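Local atomic coordinates of regulator of nonsense transcripts 2 (Homo sapiens, PDB entry 4CEK), a protein that takes part in nonsense-mediated mRNA decay, with this second MIF4G domain probably acting as a helical scaffold or protein-binding module. Residues 114-125 and 150-158. Sequence-based numbering, arbitrary orientation.
Sequences LKLIVDAFLQQL and NRKKLVRAL
Helices 110-124 and 148-159 pack side by side in the all-helical MIF4G domain, the two outer members of a three-helix run whose middle one is helix 131-144. With that helix between them in the chain, the pair runs nearly parallel, with a signed crossing angle of -22° and 10.5 Å between the axes of the short segments. The seam is mostly aliphatic. Leu122 makes much of the contact: with CG anti to the carbonyl carbon (chi1 -59°), its two methyls rest on the second helix, CD1 4.0 Å from Lys153 CB and CD2 4.0 Å from Leu154 CA, while Ala157, having only a methyl, lets the leucine in close. Further along, Leu125 lays CD1 against two neighbouring leucine methyls, 3.7 Å from Leu154 CD1 and also touching Leu158 CD2; Tyr172 of helix 169-179 touches both Leu125 and Leu158 and joins this apolar cluster.

On the more open flank, the bent chain of Lys153 passes close to Asp119. Lys153 CE comes to 3.6 Å from Asp119 OD1, but Lys153 NZ stays 4.5 Å from that oxygen, an electrostatic attraction at most and no salt bridge; Leu98 of helix 89-99 also touches this lysine. At the other end the buried amide of Asn150 reaches across, yet its ND2 donates to the carbonyl oxygen of Met145, in the loop leading into its own helix. With an alanine in its place, the Met145 carbonyl would probably lose that donor and a gap would be likely to open beside Val118 and Leu114. Leu114 CD2 lies 3.8 Å from Asn150 ND2, and the CG2 methyl of Val118, anti to the carbonyl carbon, lies 3.6 Å from Asn150 CG.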
ATOM      1  N   LEU A 114     -28.526   2.492  -7.153  1.00 63.44           N
ATOM      2  CA  LEU A 114     -27.348   2.605  -6.277  1.00 62.02           C
ATOM      3  C   LEU A 114     -26.157   1.819  -6.807  1.00 56.47           C
ATOM      4  O   LEU A 114     -25.055   2.327  -6.845  1.00 63.11           O
ATOM      5  CB  LEU A 114     -27.682   2.119  -4.870  1.00 62.42           C
ATOM      6  CG  LEU A 114     -26.538   2.176  -3.858  1.00 64.94           C
ATOM      7  CD1 LEU A 114     -26.268   3.618  -3.444  1.00 56.68           C
ATOM      8  CD2 LEU A 114     -26.869   1.269  -2.674  1.00 65.26           C
ATOM      9  N   LYS A 115     -26.377   0.579  -7.219  1.00 61.46           N
ATOM     10  CA  LYS A 115     -25.321  -0.179  -7.907  1.00 63.93           C
ATOM     11  C   LYS A 115     -24.755   0.649  -9.088  1.00 61.60           C
ATOM     12  O   LYS A 115     -23.536   0.769  -9.259  1.00 60.44           O
ATOM     13  CB  LYS A 115     -25.849  -1.536  -8.405  1.00 66.08           C
ATOM     14  CG  LYS A 115     -24.779  -2.464  -8.965  1.00 72.65           C
ATOM     15  CD  LYS A 115     -25.238  -3.287 -10.165  1.00 73.90           C
ATOM     16  CE  LYS A 115     -24.180  -4.331 -10.511  1.00 77.72           C
ATOM     17  NZ  LYS A 115     -24.372  -5.015 -11.821  1.00 78.22           N
ATOM     18  N   LEU A 116     -25.646   1.225  -9.890  1.00 57.94           N
ATOM     19  CA  LEU A 116     -25.229   1.983 -11.066  1.00 56.78           C
ATOM     20  C   LEU A 116     -24.303   3.126 -10.672  1.00 49.83           C
ATOM     21  O   LEU A 116     -23.270   3.297 -11.297  1.00 49.67           O
ATOM     22  CB  LEU A 116     -26.432   2.496 -11.883  1.00 64.47           C
ATOM     23  CG  LEU A 116     -26.144   3.151 -13.252  1.00 69.10           C
ATOM     24  CD1 LEU A 116     -25.049   2.397 -14.001  1.00 75.28           C
ATOM     25  CD2 LEU A 116     -27.396   3.263 -14.124  1.00 66.37           C
ATOM     26  N   ILE A 117     -24.630   3.869  -9.617  1.00 47.63           N
ATOM     27  CA  ILE A 117     -23.810   5.005  -9.248  1.00 52.09           C
ATOM     28  C   ILE A 117     -22.486   4.561  -8.602  1.00 58.38           C
ATOM     29  O   ILE A 117     -21.466   5.235  -8.764  1.00 61.95           O
ATOM     30  CB  ILE A 117     -24.552   6.042  -8.379  1.00 53.05           C
ATOM     31  CG1 ILE A 117     -24.459   5.733  -6.896  1.00 52.70           C
ATOM     32  CG2 ILE A 117     -26.021   6.165  -8.780  1.00 56.51           C
ATOM     33  CD1 ILE A 117     -23.978   6.946  -6.117  1.00 51.84           C
ATOM     34  N   VAL A 118     -22.496   3.425  -7.900  1.00 55.29           N
ATOM     35  CA  VAL A 118     -21.268   2.855  -7.366  1.00 57.70           C
ATOM     36  C   VAL A 118     -20.311   2.347  -8.459  1.00 56.67           C
ATOM     37  O   VAL A 118     -19.102   2.526  -8.373  1.00 52.24           O
ATOM     38  CB  VAL A 118     -21.542   1.705  -6.377  1.00 57.79           C
ATOM     39  CG1 VAL A 118     -20.232   1.182  -5.836  1.00 57.69           C
ATOM     40  CG2 VAL A 118     -22.423   2.173  -5.227  1.00 56.92           C
ATOM     41  N   ASP A 119     -20.849   1.707  -9.478  1.00 51.67           N
ATOM     42  CA  ASP A 119     -20.022   1.234 -10.569  1.00 56.09           C
ATOM     43  C   ASP A 119     -19.440   2.423 -11.322  1.00 57.74           C
ATOM     44  O   ASP A 119     -18.323   2.348 -11.828  1.00 65.20           O
ATOM     45  CB  ASP A 119     -20.827   0.322 -11.507  1.00 58.29           C
ATOM     46  CG  ASP A 119     -21.185  -1.031 -10.863  1.00 65.53           C
ATOM     47  OD1 ASP A 119     -20.910  -1.263  -9.646  1.00 62.78           O
ATOM     48  OD2 ASP A 119     -21.758  -1.877 -11.595  1.00 73.54           O
ATOM     49  N   ALA A 120     -20.188   3.523 -11.383  1.00 53.64           N
ATOM     50  CA  ALA A 120     -19.675   4.773 -11.939  1.00 52.56           C
ATOM     51  C   ALA A 120     -18.524   5.273 -11.096  1.00 53.11           C
ATOM     52  O   ALA A 120     -17.484   5.705 -11.614  1.00 52.26           O
ATOM     53  CB  ALA A 120     -20.769   5.857 -11.972  1.00 49.42           C
ATOM     54  N   PHE A 121     -18.769   5.286  -9.788  1.00 53.15           N
ATOM     55  CA  PHE A 121     -17.827   5.826  -8.808  1.00 53.73           C
ATOM     56  C   PHE A 121     -16.504   5.077  -8.870  1.00 52.95           C
ATOM     57  O   PHE A 121     -15.458   5.695  -9.016  1.00 50.78           O
ATOM     58  CB  PHE A 121     -18.414   5.719  -7.400  1.00 50.30           C
ATOM     59  CG  PHE A 121     -17.488   6.168  -6.342  1.00 49.79           C
ATOM     60  CD1 PHE A 121     -17.362   7.523  -6.045  1.00 46.32           C
ATOM     61  CD2 PHE A 121     -16.706   5.242  -5.648  1.00 48.75           C
ATOM     62  CE1 PHE A 121     -16.480   7.937  -5.053  1.00 47.79           C
ATOM     63  CE2 PHE A 121     -15.838   5.658  -4.648  1.00 43.48           C
ATOM     64  CZ  PHE A 121     -15.714   6.998  -4.358  1.00 43.42           C
ATOM     65  N   LEU A 122     -16.570   3.748  -8.789  1.00 53.25           N
ATOM     66  CA  LEU A 122     -15.368   2.913  -8.838  1.00 57.03           C
ATOM     67  C   LEU A 122     -14.620   3.143 -10.142  1.00 60.96           C
ATOM     68  O   LEU A 122     -13.408   3.311 -10.134  1.00 63.50           O
ATOM     69  CB  LEU A 122     -15.686   1.425  -8.692  1.00 50.37           C
ATOM     70  CG  LEU A 122     -16.413   0.980  -7.415  1.00 50.98           C
ATOM     71  CD1 LEU A 122     -16.610  -0.544  -7.420  1.00 53.10           C
ATOM     72  CD2 LEU A 122     -15.715   1.437  -6.146  1.00 44.22           C
ATOM     73  N   GLN A 123     -15.339   3.198 -11.254  1.00 64.10           N
ATOM     74  CA  GLN A 123     -14.687   3.392 -12.556  1.00 67.78           C
ATOM     75  C   GLN A 123     -14.026   4.780 -12.712  1.00 62.69           C
ATOM     76  O   GLN A 123     -13.239   4.984 -13.629  1.00 61.13           O
ATOM     77  CB  GLN A 123     -15.654   3.073 -13.707  1.00 75.13           C
ATOM     78  CG  GLN A 123     -15.920   1.568 -13.846  1.00 86.03           C
ATOM     79  CD  GLN A 123     -17.016   1.201 -14.853  1.00 95.97           C
ATOM     80  OE1 GLN A 123     -18.182   1.575 -14.693  1.00 95.81           O
ATOM     81  NE2 GLN A 123     -16.643   0.436 -15.885  1.00102.21           N
ATOM     82  N   GLN A 124     -14.311   5.696 -11.789  1.00 57.52           N
ATOM     83  CA  GLN A 124     -13.759   7.068 -11.799  1.00 58.25           C
ATOM     84  C   GLN A 124     -12.532   7.238 -10.860  1.00 56.23           C
ATOM     85  O   GLN A 124     -11.749   8.181 -11.010  1.00 57.46           O
ATOM     86  CB  GLN A 124     -14.902   8.058 -11.450  1.00 56.74           C
ATOM     87  CG  GLN A 124     -14.558   9.305 -10.642  1.00 60.93           C
ATOM     88  CD  GLN A 124     -14.516   9.089  -9.106  1.00 72.51           C
ATOM     89  OE1 GLN A 124     -14.153  10.010  -8.365  1.00 81.86           O
ATOM     90  NE2 GLN A 124     -14.897   7.896  -8.629  1.00 62.02           N
ATOM     91  N   LEU A 125     -12.383   6.320  -9.897  1.00 49.41           N
ATOM     92  CA  LEU A 125     -11.278   6.332  -8.956  1.00 46.48           C
ATOM     93  C   LEU A 125      -9.908   6.533  -9.599  1.00 43.31           C
ATOM     94  O   LEU A 125      -9.121   7.344  -9.091  1.00 38.75           O
ATOM     95  CB  LEU A 125     -11.268   5.048  -8.094  1.00 48.40           C
ATOM     96  CG  LEU A 125     -12.078   5.156  -6.800  1.00 47.90           C
ATOM     97  CD1 LEU A 125     -12.023   3.856  -6.006  1.00 43.20           C
ATOM     98  CD2 LEU A 125     -11.581   6.364  -6.004  1.00 45.75           C
ATOM     99  N   ASN A 150     -21.130  -2.442  -0.627  1.00 49.73           N
ATOM    100  CA  ASN A 150     -20.404  -1.411  -1.345  1.00 51.70           C
ATOM    101  C   ASN A 150     -18.993  -1.210  -0.788  1.00 53.37           C
ATOM    102  O   ASN A 150     -18.090  -0.835  -1.528  1.00 50.94           O
ATOM    103  CB  ASN A 150     -21.182  -0.074  -1.332  1.00 49.10           C
ATOM    104  CG  ASN A 150     -22.301  -0.027  -2.380  1.00 47.19           C
ATOM    105  OD1 ASN A 150     -22.472  -0.964  -3.170  1.00 46.60           O
ATOM    106  ND2 ASN A 150     -23.045   1.090  -2.415  1.00 44.73           N
ATOM    107  N   ARG A 151     -18.816  -1.441   0.510  1.00 51.80           N
ATOM    108  CA  ARG A 151     -17.505  -1.345   1.106  1.00 48.81           C
ATOM    109  C   ARG A 151     -16.632  -2.502   0.569  1.00 51.37           C
ATOM    110  O   ARG A 151     -15.420  -2.339   0.387  1.00 52.78           O
ATOM    111  CB  ARG A 151     -17.593  -1.314   2.634  1.00 43.82           C
ATOM    112  CG  ARG A 151     -18.255  -0.048   3.141  1.00 45.64           C
ATOM    113  CD  ARG A 151     -18.025   0.222   4.631  1.00 45.89           C
ATOM    114  NE  ARG A 151     -18.637  -0.818   5.465  1.00 52.65           N
ATOM    115  CZ  ARG A 151     -19.955  -0.986   5.655  1.00 54.03           C
ATOM    116  NH1 ARG A 151     -20.861  -0.181   5.080  1.00 53.58           N
ATOM    117  NH2 ARG A 151     -20.376  -1.990   6.415  1.00 54.26           N
ATOM    118  N   LYS A 152     -17.247  -3.645   0.287  1.00 47.04           N
ATOM    119  CA  LYS A 152     -16.515  -4.791  -0.217  1.00 50.99           C
ATOM    120  C   LYS A 152     -16.090  -4.547  -1.652  1.00 48.12           C
ATOM    121  O   LYS A 152     -15.020  -4.974  -2.074  1.00 47.96           O
ATOM    122  CB  LYS A 152     -17.359  -6.072  -0.184  1.00 59.48           C
ATOM    123  CG  LYS A 152     -17.260  -6.889   1.089  1.00 68.85           C
ATOM    124  CD  LYS A 152     -17.963  -8.249   0.919  1.00 78.65           C
ATOM    125  CE  LYS A 152     -19.493  -8.150   1.036  1.00 82.55           C
ATOM    126  NZ  LYS A 152     -20.215  -9.006   0.048  1.00 75.80           N
ATOM    127  N   LYS A 153     -16.963  -3.925  -2.422  1.00 44.94           N
ATOM    128  CA  LYS A 153     -16.623  -3.572  -3.787  1.00 43.02           C
ATOM    129  C   LYS A 153     -15.519  -2.517  -3.811  1.00 36.38           C
ATOM    130  O   LYS A 153     -14.650  -2.595  -4.652  1.00 37.34           O
ATOM    131  CB  LYS A 153     -17.857  -3.095  -4.553  1.00 48.38           C
ATOM    132  CG  LYS A 153     -18.529  -4.189  -5.375  1.00 56.38           C
ATOM    133  CD  LYS A 153     -19.961  -3.841  -5.800  1.00 63.13           C
ATOM    134  CE  LYS A 153     -20.174  -3.955  -7.319  1.00 72.59           C
ATOM    135  NZ  LYS A 153     -20.038  -5.326  -7.919  1.00 77.95           N
ATOM    136  N   LEU A 154     -15.555  -1.542  -2.913  1.00 30.75           N
ATOM    137  CA  LEU A 154     -14.513  -0.518  -2.863  1.00 35.25           C
ATOM    138  C   LEU A 154     -13.156  -1.187  -2.618  1.00 37.81           C
ATOM    139  O   LEU A 154     -12.254  -1.072  -3.426  1.00 40.59           O
ATOM    140  CB  LEU A 154     -14.766   0.496  -1.752  1.00 34.82           C
ATOM    141  CG  LEU A 154     -13.680   1.563  -1.579  1.00 35.43           C
ATOM    142  CD1 LEU A 154     -13.291   2.205  -2.910  1.00 29.52           C
ATOM    143  CD2 LEU A 154     -14.023   2.600  -0.512  1.00 31.50           C
ATOM    144  N   VAL A 155     -13.056  -1.930  -1.518  1.00 39.70           N
ATOM    145  CA  VAL A 155     -11.843  -2.655  -1.134  1.00 37.75           C
ATOM    146  C   VAL A 155     -11.277  -3.420  -2.329  1.00 39.06           C
ATOM    147  O   VAL A 155     -10.085  -3.346  -2.621  1.00 38.18           O
ATOM    148  CB  VAL A 155     -12.127  -3.609   0.041  1.00 37.80           C
ATOM    149  CG1 VAL A 155     -11.042  -4.660   0.143  1.00 37.79           C
ATOM    150  CG2 VAL A 155     -12.260  -2.854   1.348  1.00 34.29           C
ATOM    151  N   ARG A 156     -12.139  -4.095  -3.061  1.00 39.15           N
ATOM    152  CA  ARG A 156     -11.685  -4.921  -4.156  1.00 42.01           C
ATOM    153  C   ARG A 156     -11.221  -4.099  -5.352  1.00 42.43           C
ATOM    154  O   ARG A 156     -10.283  -4.485  -6.058  1.00 40.83           O
ATOM    155  CB  ARG A 156     -12.781  -5.906  -4.565  1.00 48.37           C
ATOM    156  CG  ARG A 156     -13.064  -6.959  -3.504  1.00 52.71           C
ATOM    157  CD  ARG A 156     -14.268  -7.821  -3.875  1.00 57.40           C
ATOM    158  NE  ARG A 156     -14.824  -8.503  -2.711  1.00 64.25           N
ATOM    159  CZ  ARG A 156     -15.715  -9.501  -2.751  1.00 67.66           C
ATOM    160  NH1 ARG A 156     -16.181  -9.971  -3.896  1.00 68.57           N
ATOM    161  NH2 ARG A 156     -16.143 -10.039  -1.624  1.00 69.52           N
ATOM    162  N   ALA A 157     -11.858  -2.960  -5.583  1.00 44.08           N
ATOM    163  CA  ALA A 157     -11.408  -2.053  -6.649  1.00 42.78           C
ATOM    164  C   ALA A 157     -10.093  -1.387  -6.279  1.00 38.57           C
ATOM    165  O   ALA A 157      -9.245  -1.202  -7.136  1.00 42.17           O
ATOM    166  CB  ALA A 157     -12.458  -0.999  -6.984  1.00 42.36           C
ATOM    167  N   LEU A 158      -9.919  -1.014  -5.021  1.00 36.78           N
ATOM    168  CA  LEU A 158      -8.627  -0.504  -4.556  1.00 35.27           C
ATOM    169  C   LEU A 158      -7.511  -1.556  -4.738  1.00 37.77           C
ATOM    170  O   LEU A 158      -6.430  -1.224  -5.181  1.00 37.49           O
ATOM    171  CB  LEU A 158      -8.725  -0.070  -3.107  1.00 38.11           C
ATOM    172  CG  LEU A 158      -9.739   1.034  -2.836  1.00 38.62           C
ATOM    173  CD1 LEU A 158      -9.657   1.481  -1.392  1.00 37.63           C
ATOM    174  CD2 LEU A 158      -9.454   2.204  -3.767  1.00 39.31           C
TER